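Local coordinates for protein CRISPR system Cmr subunit Cmr1-1 (Pyrococcus furiosus, PDB 4W8Z) that binds RNA as the Cmr1 subunit that, with Cmr6, caps the type III-B Cmr ribonucleoprotein complex of a CRISPR antiviral defence system, at residues A[16-21]-A[286-291]; A[242-247]-A[297-302]. One frame throughout, in Å; residues are numbered along the deposited sequence.

Contact 1 of 2, residues A[16-21]-A[286-291]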
loop_
_atom_site.group_PDB
_atom_site.type_symbol
_atom_site.label_atom_id
_atom_site.label_comp_id
_atom_site.label_asym_id
_atom_site.label_seq_id
_atom_site.Cartn_x
_atom_site.Cartn_y
_atom_site.Cartn_z
ATOM N N SER A 16 0.618 -13.303 -5.501
ATOM C CA SER A 16 -0.275 -12.215 -5.874
ATOM C C SER A 16 -1.738 -12.601 -5.663
ATOM O O SER A 16 -2.195 -13.645 -6.132
ATOM C CB SER A 16 -0.047 -11.806 -7.331
ATOM O OG SER A 16 1.282 -11.360 -7.530
ATOM N N ILE A 17 -2.468 -11.754 -4.946
ATOM C CA ILE A 17 -3.906 -11.919 -4.798
ATOM C C ILE A 17 -4.618 -11.201 -5.939
ATOM O O ILE A 17 -5.606 -11.697 -6.484
ATOM C CB ILE A 17 -4.395 -11.380 -3.448
ATOM C CG1 ILE A 17 -3.910 -12.284 -2.314
ATOM C CG2 ILE A 17 -5.908 -11.255 -3.430
ATOM C CD1 ILE A 17 -4.059 -11.668 -0.942
ATOM N N THR A 18 -4.101 -10.033 -6.305
ATOM C CA THR A 18 -4.633 -9.272 -7.428
ATOM C C THR A 18 -3.588 -9.148 -8.531
ATOM O O THR A 18 -2.405 -9.410 -8.301
ATOM C CB THR A 18 -5.083 -7.861 -6.999
ATOM O OG1 THR A 18 -4.017 -7.207 -6.297
ATOM C CG2 THR A 18 -6.306 -7.936 -6.100
ATOM N N SER A 19 -4.032 -8.756 -9.723
ATOM C CA SER A 19 -3.147 -8.580 -10.872
ATOM C C SER A 19 -1.975 -7.682 -10.507
ATOM O O SER A 19 -2.162 -6.613 -9.925
ATOM C CB SER A 19 -3.913 -7.989 -12.056
ATOM O OG SER A 19 -5.098 -8.724 -12.317
ATOM N N THR A 20 -0.767 -8.127 -10.837
ATOM C CA THR A 20 0.442 -7.416 -10.437
ATOM C C THR A 20 1.176 -6.885 -11.661
ATOM O O THR A 20 1.355 -7.605 -12.638
ATOM C CB THR A 20 1.379 -8.329 -9.611
ATOM O OG1 THR A 20 0.708 -8.743 -8.413
ATOM C CG2 THR A 20 2.656 -7.596 -9.233
ATOM N N HIS A 21 1.589 -5.622 -11.606
ATOM C CA HIS A 21 2.233 -4.974 -12.742
ATOM C C HIS A 21 3.582 -4.352 -12.379
ATOM O O HIS A 21 3.651 -3.220 -11.900
ATOM C CB HIS A 21 1.306 -3.910 -13.325
ATOM C CG HIS A 21 0.037 -4.468 -13.888
ATOM N ND1 HIS A 21 -0.145 -4.692 -15.236
ATOM C CD2 HIS A 21 -1.110 -4.859 -13.284
ATOM C CE1 HIS A 21 -1.351 -5.189 -15.438
ATOM N NE2 HIS A 21 -1.957 -5.302 -14.269
ATOM N N PHE A 286 -6.036 1.425 -1.299
ATOM C CA PHE A 286 -6.846 0.235 -1.102
ATOM C C PHE A 286 -6.299 -0.961 -1.866
ATOM O O PHE A 286 -5.500 -0.818 -2.797
ATOM C CB PHE A 286 -8.315 0.489 -1.472
ATOM C CG PHE A 286 -8.536 0.930 -2.893
ATOM C CD1 PHE A 286 -8.723 0.000 -3.907
ATOM C CD2 PHE A 286 -8.609 2.276 -3.207
ATOM C CE1 PHE A 286 -8.950 0.409 -5.210
ATOM C CE2 PHE A 286 -8.836 2.691 -4.508
ATOM C CZ PHE A 286 -9.005 1.757 -5.512
ATOM N N GLY A 287 -6.729 -2.142 -1.438
ATOM C CA GLY A 287 -6.275 -3.394 -2.004
ATOM C C GLY A 287 -7.078 -4.523 -1.394
ATOM O O GLY A 287 -8.156 -4.292 -0.849
ATOM N N VAL A 288 -6.555 -5.743 -1.479
ATOM C CA VAL A 288 -7.278 -6.906 -0.984
ATOM C C VAL A 288 -6.459 -7.682 0.043
ATOM O O VAL A 288 -5.310 -8.042 -0.209
ATOM C CB VAL A 288 -7.672 -7.845 -2.142
ATOM C CG1 VAL A 288 -8.519 -9.012 -1.637
ATOM C CG2 VAL A 288 -8.417 -7.063 -3.214
ATOM N N VAL A 289 -7.059 -7.933 1.203
ATOM C CA VAL A 289 -6.425 -8.742 2.231
ATOM C C VAL A 289 -7.195 -10.052 2.394
ATOM O O VAL A 289 -8.423 -10.082 2.286
ATOM C CB VAL A 289 -6.344 -7.980 3.585
ATOM C CG1 VAL A 289 -7.741 -7.641 4.112
ATOM C CG2 VAL A 289 -5.536 -8.771 4.621
ATOM N N GLU A 290 -6.471 -11.140 2.628
ATOM C CA GLU A 290 -7.114 -12.423 2.881
ATOM C C GLU A 290 -7.212 -12.700 4.381
ATOM O O GLU A 290 -6.205 -12.722 5.091
ATOM C CB GLU A 290 -6.358 -13.548 2.177
ATOM C CG GLU A 290 -6.986 -14.917 2.362
ATOM C CD GLU A 290 -6.409 -15.950 1.413
ATOM O OE1 GLU A 290 -6.233 -15.623 0.218
ATOM O OE2 GLU A 290 -6.121 -17.080 1.864
ATOM N N ILE A 291 -8.441 -12.888 4.854
ATOM C CA ILE A 291 -8.697 -13.192 6.258
ATOM C C ILE A 291 -9.568 -14.437 6.370
ATOM O O ILE A 291 -10.683 -14.469 5.846
ATOM C CB ILE A 291 -9.395 -12.021 6.988
ATOM C CG1 ILE A 291 -8.682 -10.701 6.692
ATOM C CG2 ILE A 291 -9.438 -12.278 8.482
ATOM C CD1 ILE A 291 -9.389 -9.483 7.247
#
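Ile17 CD1 lies against the stem of Glu290 at CB, 4.3 Å away, while the flat carboxylate of Glu290 is turned to Lys167, on strand 166-172, and pairs with it through OE1. Residues 16-21 leave strand 8-16 into a loop; that strand is the first of a ferredoxin-like RAMP domain with strand order 2-3-1-4. The loop lies against strand 284-291, so the contact joins the N-terminal RAMP region to the C-terminal Cmr1 region. Its centre is apolar. Ile17 CG2 packs on Val288 CG1 at 3.9 Å, and the two side chains cross obliquely. Ile17 CD1 lies 3.9 Å from Val288 O. Thr18 splits its two branches. With chi1 at 52°, OG1 is placed between the backbone N and the carbonyl carbon and bonds to Gly162 O and Ser165 N, while CG2 is left to face the strand. Helix 237-264 touches the same loop through Thr237 and Leu241. On the strand side, Val288 CG2 sits 3.7 Å from Thr18 CG2.

Contact 2 of 2, residues A[242-247]-A[297-302]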
loop_
_atom_site.group_PDB
_atom_site.type_symbol
_atom_site.label_atom_id
_atom_site.label_comp_id
_atom_site.label_asym_id
_atom_site.label_seq_id
_atom_site.Cartn_x
_atom_site.Cartn_y
_atom_site.Cartn_z
ATOM N N ALA A 242 -14.476 -5.090 -7.802
ATOM C CA ALA A 242 -15.605 -4.474 -8.488
ATOM C C ALA A 242 -16.325 -3.474 -7.589
ATOM O O ALA A 242 -16.844 -2.468 -8.069
ATOM C CB ALA A 242 -16.577 -5.538 -8.981
ATOM N N GLN A 243 -16.356 -3.752 -6.291
ATOM C CA GLN A 243 -16.958 -2.826 -5.336
ATOM C C GLN A 243 -16.175 -1.518 -5.292
ATOM O O GLN A 243 -16.759 -0.433 -5.289
ATOM C CB GLN A 243 -17.033 -3.449 -3.940
ATOM C CG GLN A 243 -18.290 -4.273 -3.697
ATOM C CD GLN A 243 -19.546 -3.416 -3.645
ATOM O OE1 GLN A 243 -19.479 -2.206 -3.410
ATOM N NE2 GLN A 243 -20.700 -4.042 -3.866
ATOM N N PHE A 244 -14.850 -1.634 -5.259
ATOM C CA PHE A 244 -13.968 -0.476 -5.314
ATOM C C PHE A 244 -14.216 0.341 -6.580
ATOM O O PHE A 244 -14.152 1.569 -6.567
ATOM C CB PHE A 244 -12.504 -0.919 -5.258
ATOM C CG PHE A 244 -12.006 -1.219 -3.869
ATOM C CD1 PHE A 244 -12.184 -0.310 -2.841
ATOM C CD2 PHE A 244 -11.355 -2.413 -3.595
ATOM C CE1 PHE A 244 -11.719 -0.581 -1.566
ATOM C CE2 PHE A 244 -10.892 -2.694 -2.322
ATOM C CZ PHE A 244 -11.072 -1.775 -1.307
ATOM N N ASN A 245 -14.507 -0.351 -7.675
ATOM C CA ASN A 245 -14.653 0.306 -8.960
ATOM C C ASN A 245 -15.958 1.087 -9.060
ATOM O O ASN A 245 -15.984 2.194 -9.598
ATOM C CB ASN A 245 -14.560 -0.720 -10.086
ATOM C CG ASN A 245 -14.451 -0.075 -11.449
ATOM O OD1 ASN A 245 -13.444 0.551 -11.771
ATOM N ND2 ASN A 245 -15.483 -0.233 -12.263
ATOM N N ASN A 246 -17.040 0.511 -8.547
ATOM C CA ASN A 246 -18.320 1.207 -8.527
ATOM C C ASN A 246 -18.246 2.443 -7.644
ATOM O O ASN A 246 -18.704 3.519 -8.025
ATOM C CB ASN A 246 -19.439 0.286 -8.048
ATOM C CG ASN A 246 -19.794 -0.781 -9.068
ATOM O OD1 ASN A 246 -19.438 -0.678 -10.246
ATOM N ND2 ASN A 246 -20.507 -1.811 -8.622
ATOM N N SER A 247 -17.652 2.281 -6.466
ATOM C CA SER A 247 -17.471 3.384 -5.533
ATOM C C SER A 247 -16.622 4.492 -6.143
ATOM O O SER A 247 -16.959 5.674 -6.041
ATOM C CB SER A 247 -16.827 2.893 -4.239
ATOM O OG SER A 247 -17.669 1.977 -3.565
ATOM N N GLY A 297 -11.900 -6.254 1.285
ATOM C CA GLY A 297 -11.355 -4.994 0.817
ATOM C C GLY A 297 -10.541 -4.377 1.938
ATOM O O GLY A 297 -10.982 -4.359 3.082
ATOM N N ARG A 298 -9.345 -3.890 1.630
ATOM C CA ARG A 298 -8.512 -3.260 2.648
ATOM C C ARG A 298 -8.273 -1.793 2.330
ATOM O O ARG A 298 -7.869 -1.453 1.222
ATOM C CB ARG A 298 -7.175 -3.986 2.780
ATOM C CG ARG A 298 -6.250 -3.390 3.825
ATOM C CD ARG A 298 -4.956 -4.171 3.922
ATOM N NE ARG A 298 -4.222 -4.153 2.658
ATOM C CZ ARG A 298 -3.592 -5.205 2.146
ATOM N NH1 ARG A 298 -3.598 -6.363 2.792
ATOM N NH2 ARG A 298 -2.953 -5.095 0.989
ATOM N N ILE A 299 -8.523 -0.925 3.306
ATOM C CA ILE A 299 -8.312 0.508 3.138
ATOM C C ILE A 299 -7.358 1.036 4.199
ATOM O O ILE A 299 -7.516 0.738 5.382
ATOM C CB ILE A 299 -9.639 1.283 3.224
ATOM C CG1 ILE A 299 -10.584 0.838 2.114
ATOM C CG2 ILE A 299 -9.399 2.780 3.135
ATOM C CD1 ILE A 299 -11.942 0.443 2.619
ATOM N N ILE A 300 -6.360 1.809 3.789
ATOM C CA ILE A 300 -5.505 2.469 4.764
ATOM C C ILE A 300 -5.442 3.977 4.491
ATOM O O ILE A 300 -5.328 4.412 3.345
ATOM C CB ILE A 300 -4.079 1.850 4.787
ATOM C CG1 ILE A 300 -3.212 2.539 5.849
ATOM C CG2 ILE A 300 -3.427 1.919 3.420
ATOM C CD1 ILE A 300 -1.989 1.744 6.254
ATOM N N LYS A 301 -5.552 4.767 5.558
ATOM C CA LYS A 301 -5.515 6.228 5.468
ATOM C C LYS A 301 -4.359 6.811 6.286
ATOM O O LYS A 301 -4.255 6.550 7.481
ATOM C CB LYS A 301 -6.847 6.817 5.939
ATOM C CG LYS A 301 -7.972 6.671 4.929
ATOM C CD LYS A 301 -9.334 6.992 5.526
ATOM C CE LYS A 301 -9.828 5.853 6.395
ATOM N NZ LYS A 301 -11.250 6.033 6.811
ATOM N N PHE A 302 -3.494 7.596 5.644
ATOM C CA PHE A 302 -2.297 8.127 6.304
ATOM C C PHE A 302 -2.428 9.588 6.730
ATOM O O PHE A 302 -2.580 10.467 5.887
ATOM C CB PHE A 302 -1.080 8.003 5.383
ATOM C CG PHE A 302 -0.703 6.594 5.057
ATOM C CD1 PHE A 302 -0.009 5.822 5.971
ATOM C CD2 PHE A 302 -1.026 6.044 3.826
ATOM C CE1 PHE A 302 0.345 4.524 5.673
ATOM C CE2 PHE A 302 -0.672 4.748 3.518
ATOM C CZ PHE A 302 0.015 3.985 4.442
#
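The axes of helix segment 242-247 and strand segment 297-302 come within 10.3 Å, with 53° between their N-to-C directions. The nearest CA atoms are those of Phe244 and Gly297, 8.1 Å apart. One helix side chain bridges this gap. The CB of Phe244 is directed toward the strand, and chi1 -81° sets CG anti to the carbonyl carbon and beside the backbone N. The far end of the ring does the touching. Phe244 CZ lies 3.9 Å from Gly297 CA, and this CA comes at the ring obliquely. Glycine has no side chain to stand between them, so the ring meets the main chain directly. Arg298 N lies near the ring plane, at its edge, 4.0 Å from Phe244 CZ. Arg298 CB is directed away from the helix. Ile299 also meets the ring edge, with its CG1 4.1 Å from Phe244 CE1. The Phe244 and Ile299 side chains run antiparallel alongside each other. All the touching residues are buried, and the contact across the two segments is one of ring on main chain and aliphatic carbon. It belongs to the hydrophobic layer between a helix and an antiparallel sheet in the C-terminal Cmr1 region. Two further rings pack on Phe244: Phe286 of strand 284-291 stacks with it, and Phe231 of strand 226-231 meets it edge-to-face. Ile329 of helix 327-330 also touches the ring. Strand 294-302 runs between strands 226-231 and 284-291, antiparallel to both, so the helix 237-264 side chain reaches the sheet where all three strands contribute.

How the contacts relate
The centres of contacts 1 and 2 are about 12 Å apart. Their second segments lie on strands 284-291 and 294-302, antiparallel neighbours in one sheet of the C-terminal region. The segments alternate along the chain: 16-21, 242-247, 286-291, 297-302. The contacts touch directly. Gly287 O lies 2.8 Å from Arg298 N, a probable hydrogen bond between the two strands, and the same Gly287 O lies against Phe244 CE2 at 3.5 Å. Contact 2 joins helix 237-264 to the sheet within the C-terminal region. Contact 1 sets the loop after strand 8-16 of the RAMP region against that sheet, so only contact 1 of the two spans both regions.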